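Local atomic coordinates of KLTH0A00704p (Lachancea thermotolerans, PDB entry 4J2G), a protein that belongs to the Atg13 family of autophagy proteins and, through its N-terminal HORMA domain, probably mediates recruitment of PI 3-kinase in autophagy. Residues A[123-131]-A[215-223]; A[178-186]-A[261-270]. The protein carries 1 engineered substitution. All coordinates share one frame; numbering follows the deposited sequence.

Interaction 1. Residues A[123-131]-A[215-223]; sequences KKSEIMLER and SKGRIGLSK. With SO4 (sulfate ion), chain C.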
loop_
_atom_site.group_PDB
_atom_site.type_symbol
_atom_site.label_atom_id
_atom_site.label_comp_id
_atom_site.label_asym_id
_atom_site.label_seq_id
_atom_site.Cartn_x
_atom_site.Cartn_y
_atom_site.Cartn_z
ATOM N N LYS A 123 -21.467 -3.277 8.570
ATOM C CA LYS A 123 -20.861 -4.485 9.104
ATOM C C LYS A 123 -19.317 -4.406 9.141
ATOM O O LYS A 123 -18.676 -4.932 10.037
ATOM C CB LYS A 123 -21.329 -5.687 8.272
ATOM C CG LYS A 123 -22.534 -6.439 8.835
ATOM C CD LYS A 123 -23.883 -5.817 8.453
ATOM C CE LYS A 123 -25.040 -6.636 9.022
ATOM N NZ LYS A 123 -26.356 -6.382 8.370
ATOM N N LYS A 124 -18.729 -3.751 8.146
ATOM C CA LYS A 124 -17.289 -3.710 8.015
ATOM C C LYS A 124 -16.847 -2.284 7.770
ATOM O O LYS A 124 -17.542 -1.502 7.122
ATOM C CB LYS A 124 -16.868 -4.605 6.863
ATOM C CG LYS A 124 -17.319 -6.040 6.997
ATOM C CD LYS A 124 -16.410 -6.851 7.915
ATOM C CE LYS A 124 -16.892 -8.293 8.086
ATOM N NZ LYS A 124 -16.063 -8.953 9.143
ATOM N N SER A 125 -15.706 -1.928 8.303
ATOM C CA SER A 125 -15.302 -0.511 8.344
ATOM C C SER A 125 -14.559 -0.116 7.028
ATOM O O SER A 125 -14.717 1.016 6.534
ATOM C CB SER A 125 -14.364 -0.336 9.531
ATOM O OG SER A 125 -13.358 -1.351 9.466
ATOM N N GLU A 126 -13.784 -1.067 6.480
ATOM C CA GLU A 126 -12.937 -0.867 5.246
ATOM C C GLU A 126 -12.649 -2.170 4.483
ATOM O O GLU A 126 -12.765 -3.255 5.049
ATOM C CB GLU A 126 -11.594 -0.206 5.608
ATOM C CG GLU A 126 -10.843 -0.956 6.674
ATOM C CD GLU A 126 -9.519 -0.314 7.042
ATOM O OE1 GLU A 126 -9.539 0.856 7.483
ATOM O OE2 GLU A 126 -8.456 -0.989 6.888
ATOM N N ILE A 127 -12.286 -2.060 3.196
ATOM C CA ILE A 127 -11.758 -3.202 2.448
ATOM C C ILE A 127 -10.348 -2.864 2.075
ATOM O O ILE A 127 -10.122 -1.865 1.368
ATOM C CB ILE A 127 -12.586 -3.455 1.186
ATOM C CG1 ILE A 127 -14.024 -3.757 1.594
ATOM C CG2 ILE A 127 -11.969 -4.531 0.238
ATOM C CD1 ILE A 127 -15.034 -3.499 0.488
HETATM N N MSE A 128 -9.401 -3.689 2.525
HETATM C CA MSE A 128 -7.983 -3.523 2.202
HETATM C C MSE A 128 -7.757 -3.713 0.732
HETATM O O MSE A 128 -8.323 -4.614 0.136
HETATM C CB MSE A 128 -7.252 -4.641 2.914
HETATM C CG MSE A 128 -6.861 -4.229 4.297
HETATM SE SE MSE A 128 -5.790 -2.611 4.478
HETATM C CE MSE A 128 -4.275 -3.484 3.582
ATOM N N LEU A 129 -6.906 -2.880 0.125
ATOM C CA LEU A 129 -6.666 -3.026 -1.273
ATOM C C LEU A 129 -5.161 -3.224 -1.596
ATOM O O LEU A 129 -4.832 -3.900 -2.558
ATOM C CB LEU A 129 -7.175 -1.738 -1.983
ATOM C CG LEU A 129 -8.653 -1.329 -1.832
ATOM C CD1 LEU A 129 -8.941 0.030 -2.394
ATOM C CD2 LEU A 129 -9.566 -2.375 -2.441
ATOM N N GLU A 130 -4.285 -2.559 -0.858
ATOM C CA GLU A 130 -2.860 -2.627 -1.133
ATOM C C GLU A 130 -2.132 -2.562 0.174
ATOM O O GLU A 130 -2.568 -1.852 1.102
ATOM C CB GLU A 130 -2.342 -1.409 -1.907
ATOM C CG GLU A 130 -3.066 -1.070 -3.193
ATOM C CD GLU A 130 -2.575 0.289 -3.811
ATOM O OE1 GLU A 130 -2.194 1.304 -3.090
ATOM O OE2 GLU A 130 -2.612 0.335 -5.052
ATOM N N ARG A 131 -0.991 -3.231 0.236
ATOM C CA ARG A 131 -0.121 -2.995 1.402
ATOM C C ARG A 131 1.314 -2.882 0.946
ATOM O O ARG A 131 1.843 -3.827 0.395
ATOM C CB ARG A 131 -0.262 -4.071 2.457
ATOM C CG ARG A 131 0.475 -3.766 3.772
ATOM C CD ARG A 131 0.263 -4.939 4.763
ATOM N NE ARG A 131 -1.047 -4.880 5.430
ATOM C CZ ARG A 131 -1.953 -5.867 5.455
ATOM N NH1 ARG A 131 -1.738 -7.023 4.852
ATOM N NH2 ARG A 131 -3.090 -5.699 6.125
ATOM N N SER A 215 -6.854 -6.145 13.633
ATOM C CA SER A 215 -7.805 -5.327 12.910
ATOM C C SER A 215 -9.151 -6.030 12.920
ATOM O O SER A 215 -9.401 -6.923 12.114
ATOM C CB SER A 215 -7.303 -5.134 11.486
ATOM O OG SER A 215 -6.612 -6.298 11.058
ATOM N N LYS A 216 -10.021 -5.605 13.827
ATOM C CA LYS A 216 -11.183 -6.400 14.205
ATOM C C LYS A 216 -12.147 -6.688 13.046
ATOM O O LYS A 216 -12.353 -7.856 12.674
ATOM C CB LYS A 216 -11.919 -5.776 15.413
ATOM C CG LYS A 216 -10.993 -5.206 16.487
ATOM C CD LYS A 216 -11.728 -4.836 17.771
ATOM C CE LYS A 216 -10.855 -3.958 18.661
ATOM N NZ LYS A 216 -11.400 -3.836 20.044
ATOM N N GLY A 217 -12.723 -5.636 12.478
ATOM C CA GLY A 217 -13.910 -5.806 11.633
ATOM C C GLY A 217 -13.817 -5.092 10.301
ATOM O O GLY A 217 -14.703 -4.274 9.941
ATOM N N ARG A 218 -12.740 -5.407 9.580
ATOM C CA ARG A 218 -12.519 -4.915 8.211
ATOM C C ARG A 218 -12.484 -6.145 7.270
ATOM O O ARG A 218 -12.440 -7.250 7.742
ATOM C CB ARG A 218 -11.215 -4.077 8.142
ATOM C CG ARG A 218 -9.910 -4.893 8.293
ATOM C CD ARG A 218 -8.743 -3.962 7.936
ATOM N NE ARG A 218 -7.396 -4.537 8.051
ATOM C CZ ARG A 218 -6.245 -3.827 8.050
ATOM N NH1 ARG A 218 -6.249 -2.519 7.961
ATOM N NH2 ARG A 218 -5.076 -4.426 8.204
ATOM N N ILE A 219 -12.523 -5.965 5.953
ATOM C CA ILE A 219 -12.218 -7.055 5.032
ATOM C C ILE A 219 -10.722 -6.965 4.708
ATOM O O ILE A 219 -10.281 -6.058 3.960
ATOM C CB ILE A 219 -13.005 -6.935 3.704
ATOM C CG1 ILE A 219 -14.521 -6.910 3.907
ATOM C CG2 ILE A 219 -12.614 -8.024 2.713
ATOM C CD1 ILE A 219 -15.130 -8.234 4.284
ATOM N N GLY A 220 -9.948 -7.913 5.231
ATOM C CA GLY A 220 -8.506 -7.987 5.062
ATOM C C GLY A 220 -8.069 -8.344 3.625
ATOM O O GLY A 220 -8.846 -8.876 2.836
ATOM N N LEU A 221 -6.818 -8.049 3.281
ATOM C CA LEU A 221 -6.247 -8.597 2.035
ATOM C C LEU A 221 -6.455 -10.105 1.870
ATOM O O LEU A 221 -6.615 -10.573 0.741
ATOM C CB LEU A 221 -4.751 -8.277 1.950
ATOM C CG LEU A 221 -4.368 -6.905 1.398
ATOM C CD1 LEU A 221 -2.886 -6.967 1.116
ATOM C CD2 LEU A 221 -5.178 -6.460 0.146
ATOM N N SER A 222 -6.452 -10.857 2.987
ATOM C CA SER A 222 -6.606 -12.347 2.969
ATOM C C SER A 222 -7.965 -12.876 2.444
ATOM O O SER A 222 -8.014 -13.960 1.852
ATOM C CB SER A 222 -6.327 -12.959 4.357
ATOM O OG SER A 222 -7.413 -12.693 5.281
ATOM N N LYS A 223 -9.043 -12.120 2.673
ATOM C CA LYS A 223 -10.367 -12.461 2.184
ATOM C C LYS A 223 -10.409 -12.344 0.657
ATOM O O LYS A 223 -10.294 -11.274 0.070
ATOM C CB LYS A 223 -11.448 -11.585 2.853
ATOM C CG LYS A 223 -11.917 -12.088 4.219
ATOM C CD LYS A 223 -12.926 -13.256 4.136
ATOM C CE LYS A 223 -12.260 -14.641 4.065
ATOM N NZ LYS A 223 -13.016 -15.707 4.802
HETATM S S SO4 C . -4.771 -8.887 6.054
HETATM O O1 SO4 C . -3.407 -9.373 6.083
HETATM O O2 SO4 C . -5.493 -9.999 5.422
HETATM O O3 SO4 C . -5.481 -8.585 7.318
HETATM O O4 SO4 C . -4.755 -7.602 5.325
#

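Interaction 2. Residues A[178-186]-A[261-270]; sequences LPASELQAR and VSYRKDCDFH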
loop_
_atom_site.group_PDB
_atom_site.type_symbol
_atom_site.label_atom_id
_atom_site.label_comp_id
_atom_site.label_asym_id
_atom_site.label_seq_id
_atom_site.Cartn_x
_atom_site.Cartn_y
_atom_site.Cartn_z
ATOM N N LEU A 178 -1.590 0.735 -10.584
ATOM C CA LEU A 178 -2.197 -0.379 -9.898
ATOM C C LEU A 178 -3.730 -0.344 -10.008
ATOM O O LEU A 178 -4.275 0.676 -10.241
ATOM C CB LEU A 178 -1.776 -0.358 -8.442
ATOM C CG LEU A 178 -0.269 -0.693 -8.362
ATOM C CD1 LEU A 178 0.101 -0.539 -6.915
ATOM C CD2 LEU A 178 0.104 -2.086 -8.871
ATOM N N PRO A 179 -4.390 -1.472 -9.833
ATOM C CA PRO A 179 -5.873 -1.580 -9.845
ATOM C C PRO A 179 -6.601 -0.605 -8.950
ATOM O O PRO A 179 -7.711 -0.178 -9.310
ATOM C CB PRO A 179 -6.110 -3.002 -9.293
ATOM C CG PRO A 179 -4.923 -3.763 -9.770
ATOM C CD PRO A 179 -3.751 -2.785 -9.560
ATOM N N ALA A 180 -6.047 -0.264 -7.787
ATOM C CA ALA A 180 -6.765 0.703 -6.914
ATOM C C ALA A 180 -6.795 2.092 -7.550
ATOM O O ALA A 180 -7.709 2.886 -7.195
ATOM C CB ALA A 180 -6.147 0.798 -5.541
ATOM N N SER A 181 -5.799 2.408 -8.431
ATOM C CA SER A 181 -5.793 3.724 -9.125
ATOM C C SER A 181 -6.946 3.775 -10.103
ATOM O O SER A 181 -7.571 4.823 -10.293
ATOM C CB SER A 181 -4.478 3.989 -9.930
ATOM O OG SER A 181 -3.411 4.028 -9.025
ATOM N N GLU A 182 -7.249 2.619 -10.681
ATOM C CA GLU A 182 -8.343 2.520 -11.639
ATOM C C GLU A 182 -9.664 2.767 -10.853
ATOM O O GLU A 182 -10.494 3.567 -11.240
ATOM C CB GLU A 182 -8.190 1.182 -12.412
ATOM C CG GLU A 182 -9.430 0.610 -13.073
ATOM C CD GLU A 182 -10.083 1.546 -14.071
ATOM O OE1 GLU A 182 -11.198 2.040 -13.780
ATOM O OE2 GLU A 182 -9.494 1.786 -15.149
ATOM N N LEU A 183 -9.765 2.231 -9.644
ATOM C CA LEU A 183 -10.915 2.551 -8.752
ATOM C C LEU A 183 -10.944 4.042 -8.359
ATOM O O LEU A 183 -12.018 4.652 -8.354
ATOM C CB LEU A 183 -10.917 1.683 -7.479
ATOM C CG LEU A 183 -12.030 2.071 -6.457
ATOM C CD1 LEU A 183 -13.410 1.816 -7.043
ATOM C CD2 LEU A 183 -11.872 1.207 -5.209
ATOM N N GLN A 184 -9.780 4.622 -8.007
ATOM C CA GLN A 184 -9.698 6.042 -7.690
ATOM C C GLN A 184 -10.231 6.864 -8.915
ATOM O O GLN A 184 -11.148 7.688 -8.770
ATOM C CB GLN A 184 -8.259 6.402 -7.311
ATOM C CG GLN A 184 -7.902 7.889 -7.119
ATOM C CD GLN A 184 -8.420 8.502 -5.802
ATOM O OE1 GLN A 184 -9.067 7.840 -4.981
ATOM N NE2 GLN A 184 -8.130 9.781 -5.607
ATOM N N ALA A 185 -9.700 6.601 -10.116
ATOM C CA ALA A 185 -10.211 7.265 -11.320
ATOM C C ALA A 185 -11.754 7.277 -11.317
ATOM O O ALA A 185 -12.378 8.312 -11.448
ATOM C CB ALA A 185 -9.725 6.561 -12.551
ATOM N N ARG A 186 -12.369 6.120 -11.184
ATOM C CA ARG A 186 -13.831 6.070 -11.277
ATOM C C ARG A 186 -14.527 6.766 -10.125
ATOM O O ARG A 186 -15.599 7.260 -10.282
ATOM C CB ARG A 186 -14.326 4.646 -11.571
ATOM C CG ARG A 186 -15.477 4.079 -10.757
ATOM C CD ARG A 186 -15.811 2.735 -11.387
ATOM N NE ARG A 186 -14.664 2.304 -12.203
ATOM C CZ ARG A 186 -14.712 1.431 -13.210
ATOM N NH1 ARG A 186 -15.864 0.844 -13.562
ATOM N NH2 ARG A 186 -13.595 1.141 -13.873
ATOM N N VAL A 261 4.985 -4.273 -2.812
ATOM C CA VAL A 261 3.566 -4.003 -2.594
ATOM C C VAL A 261 2.842 -5.291 -2.928
ATOM O O VAL A 261 3.134 -5.919 -3.918
ATOM C CB VAL A 261 2.996 -2.787 -3.424
ATOM C CG1 VAL A 261 3.127 -3.041 -4.909
ATOM C CG2 VAL A 261 1.494 -2.551 -3.085
ATOM N N SER A 262 1.936 -5.683 -2.057
ATOM C CA SER A 262 0.933 -6.736 -2.310
ATOM C C SER A 262 -0.406 -6.066 -2.456
ATOM O O SER A 262 -0.740 -5.205 -1.642
ATOM C CB SER A 262 0.851 -7.632 -1.101
ATOM O OG SER A 262 2.043 -8.410 -1.094
ATOM N N TYR A 263 -1.170 -6.467 -3.479
ATOM C CA TYR A 263 -2.432 -5.846 -3.780
ATOM C C TYR A 263 -3.520 -6.821 -4.270
ATOM O O TYR A 263 -3.249 -7.774 -4.944
ATOM C CB TYR A 263 -2.248 -4.705 -4.763
ATOM C CG TYR A 263 -1.613 -5.134 -6.065
ATOM C CD1 TYR A 263 -0.206 -5.152 -6.202
ATOM C CD2 TYR A 263 -2.376 -5.474 -7.146
ATOM C CE1 TYR A 263 0.393 -5.540 -7.391
ATOM C CE2 TYR A 263 -1.794 -5.850 -8.377
ATOM C CZ TYR A 263 -0.408 -5.855 -8.493
ATOM O OH TYR A 263 0.153 -6.262 -9.678
ATOM N N ARG A 264 -4.761 -6.577 -3.880
ATOM C CA ARG A 264 -5.903 -7.278 -4.442
ATOM C C ARG A 264 -5.991 -7.014 -5.964
ATOM O O ARG A 264 -6.102 -5.865 -6.382
ATOM C CB ARG A 264 -7.134 -6.724 -3.683
ATOM C CG ARG A 264 -8.390 -7.515 -3.913
ATOM C CD ARG A 264 -9.604 -6.856 -3.203
ATOM N NE ARG A 264 -9.430 -6.819 -1.763
ATOM C CZ ARG A 264 -9.557 -7.872 -0.931
ATOM N NH1 ARG A 264 -9.846 -9.080 -1.356
ATOM N NH2 ARG A 264 -9.384 -7.701 0.365
ATOM N N LYS A 265 -5.863 -8.067 -6.788
ATOM C CA LYS A 265 -6.056 -8.019 -8.259
ATOM C C LYS A 265 -7.328 -7.363 -8.773
ATOM O O LYS A 265 -7.315 -6.698 -9.792
ATOM C CB LYS A 265 -6.035 -9.437 -8.861
ATOM C CG LYS A 265 -4.680 -10.180 -8.793
ATOM C CD LYS A 265 -4.891 -11.672 -9.048
ATOM C CE LYS A 265 -3.629 -12.318 -9.547
ATOM N NZ LYS A 265 -3.867 -13.780 -9.609
ATOM N N ASP A 266 -8.449 -7.585 -8.091
ATOM C CA ASP A 266 -9.684 -7.001 -8.546
ATOM C C ASP A 266 -10.158 -5.840 -7.633
ATOM O O ASP A 266 -10.319 -6.018 -6.416
ATOM C CB ASP A 266 -10.713 -8.127 -8.491
ATOM C CG ASP A 266 -10.304 -9.304 -9.301
ATOM O OD1 ASP A 266 -10.745 -9.320 -10.482
ATOM O OD2 ASP A 266 -9.581 -10.207 -8.767
ATOM N N CYS A 267 -10.472 -4.690 -8.225
ATOM C CA CYS A 267 -10.969 -3.541 -7.476
ATOM C C CYS A 267 -12.199 -2.947 -8.171
ATOM O O CYS A 267 -12.534 -1.803 -7.975
ATOM C CB CYS A 267 -9.896 -2.449 -7.447
ATOM S SG CYS A 267 -8.445 -2.845 -6.481
ATOM N N ASP A 268 -12.866 -3.700 -9.030
ATOM C CA ASP A 268 -14.006 -3.081 -9.692
ATOM C C ASP A 268 -15.217 -3.202 -8.729
ATOM O O ASP A 268 -16.036 -4.025 -8.954
ATOM C CB ASP A 268 -14.251 -3.778 -11.039
ATOM C CG ASP A 268 -15.373 -3.114 -11.864
ATOM O OD1 ASP A 268 -15.809 -2.002 -11.562
ATOM O OD2 ASP A 268 -15.819 -3.721 -12.837
ATOM N N PHE A 269 -15.187 -2.465 -7.613
ATOM C CA PHE A 269 -16.243 -2.384 -6.572
ATOM C C PHE A 269 -17.419 -1.473 -6.933
ATOM O O PHE A 269 -17.232 -0.500 -7.662
ATOM C CB PHE A 269 -15.648 -1.864 -5.260
ATOM C CG PHE A 269 -14.737 -2.846 -4.588
ATOM C CD1 PHE A 269 -15.248 -3.897 -3.811
ATOM C CD2 PHE A 269 -13.352 -2.744 -4.739
ATOM C CE1 PHE A 269 -14.393 -4.829 -3.185
ATOM C CE2 PHE A 269 -12.487 -3.666 -4.100
ATOM C CZ PHE A 269 -13.004 -4.724 -3.335
ATOM N N HIS A 270 -18.613 -1.803 -6.418
ATOM C CA HIS A 270 -19.848 -1.103 -6.739
ATOM C C HIS A 270 -20.648 -0.988 -5.449
ATOM O O HIS A 270 -20.527 -1.783 -4.507
ATOM C CB HIS A 270 -20.625 -1.795 -7.886
ATOM C CG HIS A 270 -19.910 -1.724 -9.202
ATOM N ND1 HIS A 270 -19.732 -0.544 -9.888
ATOM C CD2 HIS A 270 -19.220 -2.659 -9.897
ATOM C CE1 HIS A 270 -19.022 -0.763 -10.983
ATOM N NE2 HIS A 270 -18.709 -2.042 -11.019
#

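Interaction 1. Residues A[123-131]-A[215-223]
I219 pairs with I127 in a single beta bridge: I219 N donates to E126 O at 2.9 Å, and I219 O receives M128 N at 2.9 Å with an N-H...O angle of 171°. Before the bridge, G217 O takes two donors from S125: the backbone N, 3.0 Å away and lying in the carbonyl plane, and OG, which comes from above that plane. E126 and R218 run side by side in the same direction, and R218 NH1 meets E126 OE2 in a 2.9 Å salt bridge, the carboxylate and guanidinium planes turned 25° apart. R218 is extended from CG to NE, which brings its guanidinium over selenomethionine M128, whose SE lies 3.5 Å from R218 NH1 over one face; S215 CB covers the other. The R131 chain bends at chi3 (-80°) and presents its guanidinium edge to the sulfate, NH2 reaching O4 at 2.7 Å. O4 also takes L221 N, while S222 N holds O2 at 2.8 Å. Bound probably from the crystallisation liquor, the ion marks a site suited to an anion, which would help offset the charge of R131 beside R218. Apolar contacts complete the interface: I127 CG1 lies 3.9 Å from I219 CG1, and the L221 methyl CD2 packs on M128 CB. E92 of strand 89-96 pairs with both R131 and R218, and R205 of strand 201-208 takes the other oxygen of E126. The loop pairs with the start of strand 126-136 on the side opposite 89-96, past the end of strand 255-264, which takes that side from L129 onward.

Interaction 2. Residues A[178-186]-A[261-270]
L178 sets its CD2 methyl over one face of the Y263 ring, 3.9 Å from the centroid and 19° off the ring normal, a CH-pi contact. The two side chains cross at about a right angle. With CG placed between the backbone N and the carbonyl carbon (chi1 58°), the ring faces L178 and P179 at the start of helix 179-187. This helix packs across the junction between strand 255-264 of the five-stranded sheet and strand 268-271 of the three-stranded one, within the HORMA domain. P179 also crosses the ring at roughly a right angle, its CD 3.8 Å from Y263 CE2. Without the ring, as with an alanine here, the L178 methyl and the proline would probably be left facing a gap. Further along, C267 points its SG at the first turn of the helix, 3.7 Å from P179 CB and 3.8 Å from A180 N. L183, one turn on, spreads over the C267 backbone, CD1 lying 3.8 Å from C267 O, and its CD2 comes within 4.2 Å of F269 CD2. R186 then crosses D268 obliquely, guanidinium and carboxylate planes 55° apart; D268 OD1 sits over a face of the guanidinium, 3.5 Å from NH1. E182 instead meets R186 in the guanidinium plane, its OE1 2.6 Å from NH2. No hydrogen bond joins 178-186 to 261-270, so cohesion rests on a largely buried apolar seam of L178, P179, A180 and L183. R186 bridges E182 and D268, but its tie to D268 is electrostatic only, and its poor order is consistent with a weakly held end.

Overall arrangement
Interactions 1 and 2 meet in one five-stranded antiparallel sheet, in which strands 126-136 and 255-264 are neighbours, and their centres lie about 14 Å apart. R131 N and S262 O, 2.7 Å apart, probably form one of the hydrogen bonds joining the two strands. R264 is the second link: its NH1 lies 2.7 Å from K223 O, also a probable hydrogen bond, and NH2 binds G220 O of the same loop, while NE binds M128 O of the neighbouring strand, so R264 ties both segments of interaction 1. E130 OE2 packs 3.4 Å from L178 CD1, where the residue just before helix 179-186 touches strand 126-136. The sulfate belongs to interaction 1; interaction 2 has no bound ligand among its contacts and also reaches the three-stranded sheet.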